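Local coordinates for protein B-agarase (Agarivorans gilvus, PDB 5Z6P) that probably hydrolyses beta-galactosidic linkages of agarose as a beta-agarase of glycoside hydrolase family 50, at residues Q276-G279 against Y280-E284; F599-V602 against K603-K607. All blocks are in the same frame, centred on the assembly; numbering follows the deposited sequence.

Contact 1 (Q276-G279 against Y280-E284); sequences QASG and YFRTE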
ATOM      1  N   GLN A 276       9.264 -12.777  31.922  1.00 23.61           N
ATOM      2  CA  GLN A 276       9.358 -11.704  32.898  1.00 23.75           C
ATOM      3  C   GLN A 276       8.559 -10.488  32.442  1.00 24.88           C
ATOM      4  O   GLN A 276       8.501 -10.192  31.249  1.00 25.89           O
ATOM      5  CB  GLN A 276      10.808 -11.321  33.137  1.00 22.94           C
ATOM      6  CG  GLN A 276      11.656 -12.424  33.744  1.00 24.42           C
ATOM      7  CD  GLN A 276      12.857 -11.878  34.459  1.00 22.70           C
ATOM      8  OE1 GLN A 276      12.756 -10.920  35.216  1.00 26.28           O
ATOM      9  NE2 GLN A 276      14.007 -12.463  34.207  1.00 25.50           N
ATOM     10  N   ALA A 277       7.931  -9.813  33.398  1.00 22.17           N
ATOM     11  CA  ALA A 277       7.130  -8.625  33.148  1.00 21.53           C
ATOM     12  C   ALA A 277       7.926  -7.349  33.437  1.00 26.24           C
ATOM     13  O   ALA A 277       8.498  -7.213  34.513  1.00 26.93           O
ATOM     14  CB  ALA A 277       5.890  -8.650  33.998  1.00 22.17           C
ATOM     15  N   SER A 278       7.955  -6.416  32.487  1.00 21.36           N
ATOM     16  CA  SER A 278       8.650  -5.149  32.699  1.00 20.09           C
ATOM     17  C   SER A 278       7.663  -4.030  32.974  1.00 20.65           C
ATOM     18  O   SER A 278       8.053  -2.921  33.311  1.00 25.51           O
ATOM     19  CB  SER A 278       9.508  -4.793  31.483  1.00 23.28           C
ATOM     20  OG  SER A 278       8.702  -4.605  30.324  1.00 21.84           O
ATOM     21  N   GLY A 279       6.380  -4.319  32.806  1.00 19.38           N
ATOM     22  CA  GLY A 279       5.356  -3.295  32.885  1.00 19.68           C
ATOM     23  C   GLY A 279       5.095  -2.587  31.555  1.00 18.17           C
ATOM     24  O   GLY A 279       4.213  -1.745  31.474  1.00 19.20           O
ATOM     25  N   TYR A 280       5.860  -2.923  30.519  1.00 18.67           N
ATOM     26  CA  TYR A 280       5.641  -2.378  29.168  1.00 18.68           C
ATOM     27  C   TYR A 280       5.797  -3.458  28.107  1.00 17.27           C
ATOM     28  O   TYR A 280       6.480  -4.454  28.322  1.00 19.89           O
ATOM     29  CB  TYR A 280       6.618  -1.225  28.853  1.00 16.53           C
ATOM     30  CG  TYR A 280       6.528  -0.086  29.837  1.00 16.04           C
ATOM     31  CD1 TYR A 280       7.287  -0.094  31.003  1.00 18.45           C
ATOM     32  CD2 TYR A 280       5.669   0.967  29.623  1.00 15.16           C
ATOM     33  CE1 TYR A 280       7.195   0.920  31.910  1.00 17.55           C
ATOM     34  CE2 TYR A 280       5.571   1.996  30.522  1.00 19.26           C
ATOM     35  CZ  TYR A 280       6.335   1.968  31.669  1.00 20.20           C
ATOM     36  OH  TYR A 280       6.245   2.985  32.583  1.00 20.04           O
ATOM     37  N   PHE A 281       5.169  -3.253  26.955  1.00 16.77           N
ATOM     38  CA  PHE A 281       5.406  -4.128  25.816  1.00 17.95           C
ATOM     39  C   PHE A 281       6.882  -4.087  25.424  1.00 16.20           C
ATOM     40  O   PHE A 281       7.490  -3.022  25.374  1.00 13.70           O
ATOM     41  CB  PHE A 281       4.543  -3.729  24.626  1.00 13.26           C
ATOM     42  CG  PHE A 281       3.120  -4.174  24.729  1.00 16.56           C
ATOM     43  CD1 PHE A 281       2.725  -5.408  24.223  1.00 14.03           C
ATOM     44  CD2 PHE A 281       2.169  -3.359  25.317  1.00 15.57           C
ATOM     45  CE1 PHE A 281       1.419  -5.818  24.317  1.00 13.79           C
ATOM     46  CE2 PHE A 281       0.855  -3.774  25.411  1.00 14.36           C
ATOM     47  CZ  PHE A 281       0.483  -5.004  24.902  1.00 12.29           C
ATOM     48  N   ARG A 282       7.440  -5.253  25.137  1.00 15.83           N
ATOM     49  CA  ARG A 282       8.871  -5.379  24.862  1.00 15.79           C
ATOM     50  C   ARG A 282       9.136  -6.537  23.917  1.00 16.98           C
ATOM     51  O   ARG A 282       8.230  -7.301  23.607  1.00 16.21           O
ATOM     52  CB  ARG A 282       9.653  -5.567  26.161  1.00 14.71           C
ATOM     53  CG  ARG A 282       9.340  -6.861  26.907  1.00 17.17           C
ATOM     54  CD  ARG A 282      10.016  -6.898  28.267  1.00 18.33           C
ATOM     55  NE  ARG A 282       9.846  -8.204  28.904  1.00 17.50           N
ATOM     56  CZ  ARG A 282      10.648  -9.237  28.693  1.00 15.37           C
ATOM     57  NH1 ARG A 282      11.698  -9.119  27.891  1.00 17.29           N
ATOM     58  NH2 ARG A 282      10.423 -10.375  29.319  1.00 19.15           N
ATOM     59  N   THR A 283      10.373  -6.663  23.452  1.00 16.99           N
ATOM     60  CA  THR A 283      10.715  -7.771  22.584  1.00 18.65           C
ATOM     61  C   THR A 283      11.524  -8.817  23.363  1.00 16.83           C
ATOM     62  O   THR A 283      12.125  -8.511  24.387  1.00 17.53           O
ATOM     63  CB  THR A 283      11.507  -7.305  21.349  1.00 19.27           C
ATOM     64  OG1 THR A 283      12.825  -6.914  21.744  1.00 20.12           O
ATOM     65  CG2 THR A 283      10.801  -6.120  20.661  1.00 14.97           C
ATOM     66  N   GLU A 284      11.539 -10.041  22.851  1.00 19.22           N
ATOM     67  CA  GLU A 284      12.195 -11.177  23.506  1.00 19.18           C
ATOM     68  C   GLU A 284      12.356 -12.300  22.505  1.00 19.18           C
ATOM     69  O   GLU A 284      11.510 -12.480  21.644  1.00 19.10           O
ATOM     70  CB  GLU A 284      11.374 -11.662  24.712  1.00 18.11           C
ATOM     71  CG  GLU A 284      12.065 -12.690  25.594  1.00 20.13           C
ATOM     72  CD  GLU A 284      13.375 -12.157  26.132  1.00 26.18           C
ATOM     73  OE1 GLU A 284      14.435 -12.665  25.723  1.00 30.06           O
ATOM     74  OE2 GLU A 284      13.342 -11.206  26.940  1.00 28.34           O
TER
HETATM   75  O   HOH W   1      11.673 -13.088  29.626  1.00 28.38           O
HETATM   76  O   HOH W   2       6.953  -6.802  29.871  1.00 18.54           O
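Arg282 reaches back across a bend in the loop and grips the carbonyl of Gln276 with the edge of its guanidinium group. NH2 of Arg282 lies 2.7 Å from O of Gln276 with a nearly straight N-H...O angle of 164°; the oxygen sits close to the guanidinium plane, while the donor is tilted from the carbonyl plane. NE of Arg282 adds a weak, bent second bond to the same oxygen. Two further partners fix the rotation of the group: NH1 of Arg282 forms a 2.8 Å salt bridge to OE2 of Glu284, through the anti lone pair, and water 1 lies in the plane beside NH2.

The tight part is the bend beneath. CG of Arg282 stands between its backbone N and carbonyl carbon (chi1 65°), and from there the chain runs extended to NE, bringing CD of Arg282 to 3.3 Å from OG of Ser278. That hydroxyl also accepts the backbone N-H of Tyr280, an ST turn, though its bond is weak (N of Tyr280 to OG of Ser278, 3.3 Å). Water 2 supplements this direct contact, taking the N-H of Ser278, donating to O of Tyr280 and accepting a weak bond from NE of Arg282. At the positive phi of Gly279 (87°) a CB would be jammed against O of Ser278; the O of Gly279 lies over one face of the Tyr280 ring. Here the loop enters strand 282-286, an outermost strand of the six-stranded mixed sheet, where Arg282 pairs through its backbone with Val293.

Packing is looser towards Gln276, whose side chain leads away from the strand and is exposed.

Contact 2 (F599-V602 against K603-K607); sequences FRVV and KQELK
Val602 and Leu606, one helical turn apart, lie side by side and point the same way, with CG1 of Val602 4.0 Å from CD1 of Leu606. CG1 of Val602 stands anti to the backbone N (chi1 174°), which places that branch on the side of the following turn. On another flank Arg600 and Gln604 meet obliquely, their guanidinium and amide planes 79° apart and OE1 of Gln604 over one guanidinium face. NH1 of Arg600 is 2.9 Å from NE2 of Gln604, but both are donors as modelled, so this proximity is no hydrogen bond.

The backbone sets these spacings. N of Lys603 bonds to O of Phe599 at 3.0 Å, and the same i to i+4 link of an alpha-helix joins Gln604 to Arg600, Glu605 to Val601 and Leu606 to Val602.

Further out, polar side chains on several sides are tied down: NE of Arg600 pairs with Glu597, OE1 of Gln604 accepts from Arg481, OE2 of Glu605 forms salt bridges with Arg481 and Lys608, and NZ of Lys603 bonds to O of His636. The apolar face of Val602 and Leu606 packs on Ile506 of strand 501-506 and Tyr615 of strand 614-615, while Val601 rests on Phe480 of helix 478-495. A helix layered outside strands in this way is consistent with the (beta/alpha)8 barrel expected for this glycoside hydrolase family.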
ATOM      1  N   PHE A 599      17.992   7.252  11.928  1.00 14.70           N
ATOM      2  CA  PHE A 599      17.440   6.343  12.917  1.00 14.88           C
ATOM      3  C   PHE A 599      18.009   6.617  14.305  1.00 14.71           C
ATOM      4  O   PHE A 599      17.296   6.456  15.293  1.00 14.81           O
ATOM      5  CB  PHE A 599      17.664   4.889  12.492  1.00 15.28           C
ATOM      6  CG  PHE A 599      16.831   4.472  11.300  1.00 12.60           C
ATOM      7  CD1 PHE A 599      15.448   4.375  11.401  1.00 12.08           C
ATOM      8  CD2 PHE A 599      17.427   4.172  10.087  1.00 12.66           C
ATOM      9  CE1 PHE A 599      14.670   3.991  10.311  1.00 10.45           C
ATOM     10  CE2 PHE A 599      16.654   3.805   8.984  1.00 13.27           C
ATOM     11  CZ  PHE A 599      15.264   3.712   9.107  1.00 12.46           C
ATOM     12  N   ARG A 600      19.266   7.065  14.375  1.00 12.12           N
ATOM     13  CA  ARG A 600      19.906   7.383  15.658  1.00 12.14           C
ATOM     14  C   ARG A 600      19.226   8.571  16.320  1.00 12.24           C
ATOM     15  O   ARG A 600      18.923   8.536  17.519  1.00 11.38           O
ATOM     16  CB  ARG A 600      21.422   7.672  15.486  1.00 13.72           C
ATOM     17  CG  ARG A 600      22.206   7.853  16.809  1.00 13.28           C
ATOM     18  CD  ARG A 600      23.735   8.179  16.615  1.00 13.96           C
ATOM     19  NE  ARG A 600      23.908   9.602  16.339  1.00 17.57           N
ATOM     20  CZ  ARG A 600      24.102  10.536  17.264  1.00 15.99           C
ATOM     21  NH1 ARG A 600      24.205  10.213  18.546  1.00 16.18           N
ATOM     22  NH2 ARG A 600      24.206  11.803  16.903  1.00 17.75           N
ATOM     23  N   VAL A 601      18.979   9.624  15.541  1.00 12.77           N
ATOM     24  CA  VAL A 601      18.405  10.843  16.107  1.00 11.65           C
ATOM     25  C   VAL A 601      16.971  10.581  16.585  1.00 13.12           C
ATOM     26  O   VAL A 601      16.617  10.939  17.707  1.00 12.74           O
ATOM     27  CB  VAL A 601      18.426  12.022  15.106  1.00 13.52           C
ATOM     28  CG1 VAL A 601      17.637  13.175  15.644  1.00 12.34           C
ATOM     29  CG2 VAL A 601      19.879  12.459  14.807  1.00 16.42           C
ATOM     30  N   VAL A 602      16.171   9.921  15.754  1.00 11.03           N
ATOM     31  CA  VAL A 602      14.803   9.587  16.135  1.00 11.96           C
ATOM     32  C   VAL A 602      14.791   8.700  17.382  1.00 13.95           C
ATOM     33  O   VAL A 602      14.072   8.985  18.312  1.00 15.53           O
ATOM     34  CB  VAL A 602      14.025   8.879  15.009  1.00 15.31           C
ATOM     35  CG1 VAL A 602      12.651   8.412  15.529  1.00 11.79           C
ATOM     36  CG2 VAL A 602      13.863   9.794  13.790  1.00 10.73           C
ATOM     37  N   LYS A 603      15.590   7.641  17.402  1.00 12.82           N
ATOM     38  CA  LYS A 603      15.669   6.782  18.594  1.00 15.45           C
ATOM     39  C   LYS A 603      15.960   7.620  19.845  1.00 15.45           C
ATOM     40  O   LYS A 603      15.285   7.499  20.870  1.00 12.96           O
ATOM     41  CB  LYS A 603      16.745   5.697  18.416  1.00 13.76           C
ATOM     42  CG  LYS A 603      16.851   4.711  19.561  1.00 17.45           C
ATOM     43  CD  LYS A 603      18.192   3.999  19.554  1.00 20.03           C
ATOM     44  CE  LYS A 603      18.328   3.002  20.712  1.00 31.33           C
ATOM     45  NZ  LYS A 603      18.193   1.573  20.277  1.00 29.37           N
ATOM     46  N   GLN A 604      16.959   8.491  19.746  1.00 16.78           N
ATOM     47  CA  GLN A 604      17.401   9.262  20.910  1.00 18.16           C
ATOM     48  C   GLN A 604      16.305  10.169  21.446  1.00 13.23           C
ATOM     49  O   GLN A 604      16.072  10.215  22.645  1.00 13.97           O
ATOM     50  CB  GLN A 604      18.648  10.086  20.577  1.00 13.81           C
ATOM     51  CG  GLN A 604      19.903   9.242  20.566  1.00 16.85           C
ATOM     52  CD  GLN A 604      21.137  10.030  20.250  1.00 19.26           C
ATOM     53  OE1 GLN A 604      21.060  11.115  19.691  1.00 19.87           O
ATOM     54  NE2 GLN A 604      22.299   9.476  20.594  1.00 20.18           N
ATOM     55  N   GLU A 605      15.644  10.890  20.554  1.00 12.15           N
ATOM     56  CA  GLU A 605      14.599  11.808  20.967  1.00 15.36           C
ATOM     57  C   GLU A 605      13.415  11.029  21.538  1.00 14.10           C
ATOM     58  O   GLU A 605      12.809  11.466  22.507  1.00 14.63           O
ATOM     59  CB  GLU A 605      14.160  12.700  19.800  1.00 13.30           C
ATOM     60  CG  GLU A 605      15.259  13.637  19.332  1.00 13.27           C
ATOM     61  CD  GLU A 605      15.799  14.496  20.454  1.00 14.25           C
ATOM     62  OE1 GLU A 605      14.997  15.096  21.182  1.00 16.93           O
ATOM     63  OE2 GLU A 605      17.020  14.562  20.620  1.00 15.02           O
ATOM     64  N   LEU A 606      13.097   9.874  20.955  1.00 14.04           N
ATOM     65  CA  LEU A 606      12.031   9.042  21.518  1.00 16.75           C
ATOM     66  C   LEU A 606      12.384   8.610  22.945  1.00 15.24           C
ATOM     67  O   LEU A 606      11.577   8.729  23.841  1.00 16.94           O
ATOM     68  CB  LEU A 606      11.758   7.808  20.647  1.00 15.97           C
ATOM     69  CG  LEU A 606      10.708   8.073  19.566  1.00 17.03           C
ATOM     70  CD1 LEU A 606      10.607   6.918  18.608  1.00 18.85           C
ATOM     71  CD2 LEU A 606       9.364   8.346  20.195  1.00 17.78           C
ATOM     72  N   LYS A 607      13.602   8.135  23.145  1.00 14.98           N
ATOM     73  CA  LYS A 607      13.971   7.569  24.443  1.00 18.56           C
ATOM     74  C   LYS A 607      14.121   8.637  25.521  1.00 17.82           C
ATOM     75  O   LYS A 607      13.966   8.320  26.690  1.00 18.68           O
ATOM     76  CB  LYS A 607      15.258   6.737  24.346  1.00 21.08           C
ATOM     77  CG  LYS A 607      15.170   5.494  23.439  1.00 20.92           C
ATOM     78  CD  LYS A 607      14.036   4.531  23.829  1.00 23.88           C
ATOM     79  CE  LYS A 607      13.974   3.305  22.908  1.00 23.67           C
ATOM     80  NZ  LYS A 607      12.934   2.301  23.323  1.00 31.62           N
TER

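Overall arrangement
Contact 1 closes before contact 2 opens along the chain, and the two lie on the same side of its centre. Their own centres are 20 Å apart, and their nearest atoms, about 8 Å from each other, do not touch. A shared neighbour bridges that gap: the ring of His613 meets that of Tyr280 from contact 1 edge-to-face, and its backbone oxygen accepts a bond from NZ of Lys607 in contact 2. Because His613 lies between helix 581-609 and strand 614-615, it links the end of the helix to the loop that carries Tyr280. Neither contact is identified with a catalytic or sugar-binding site.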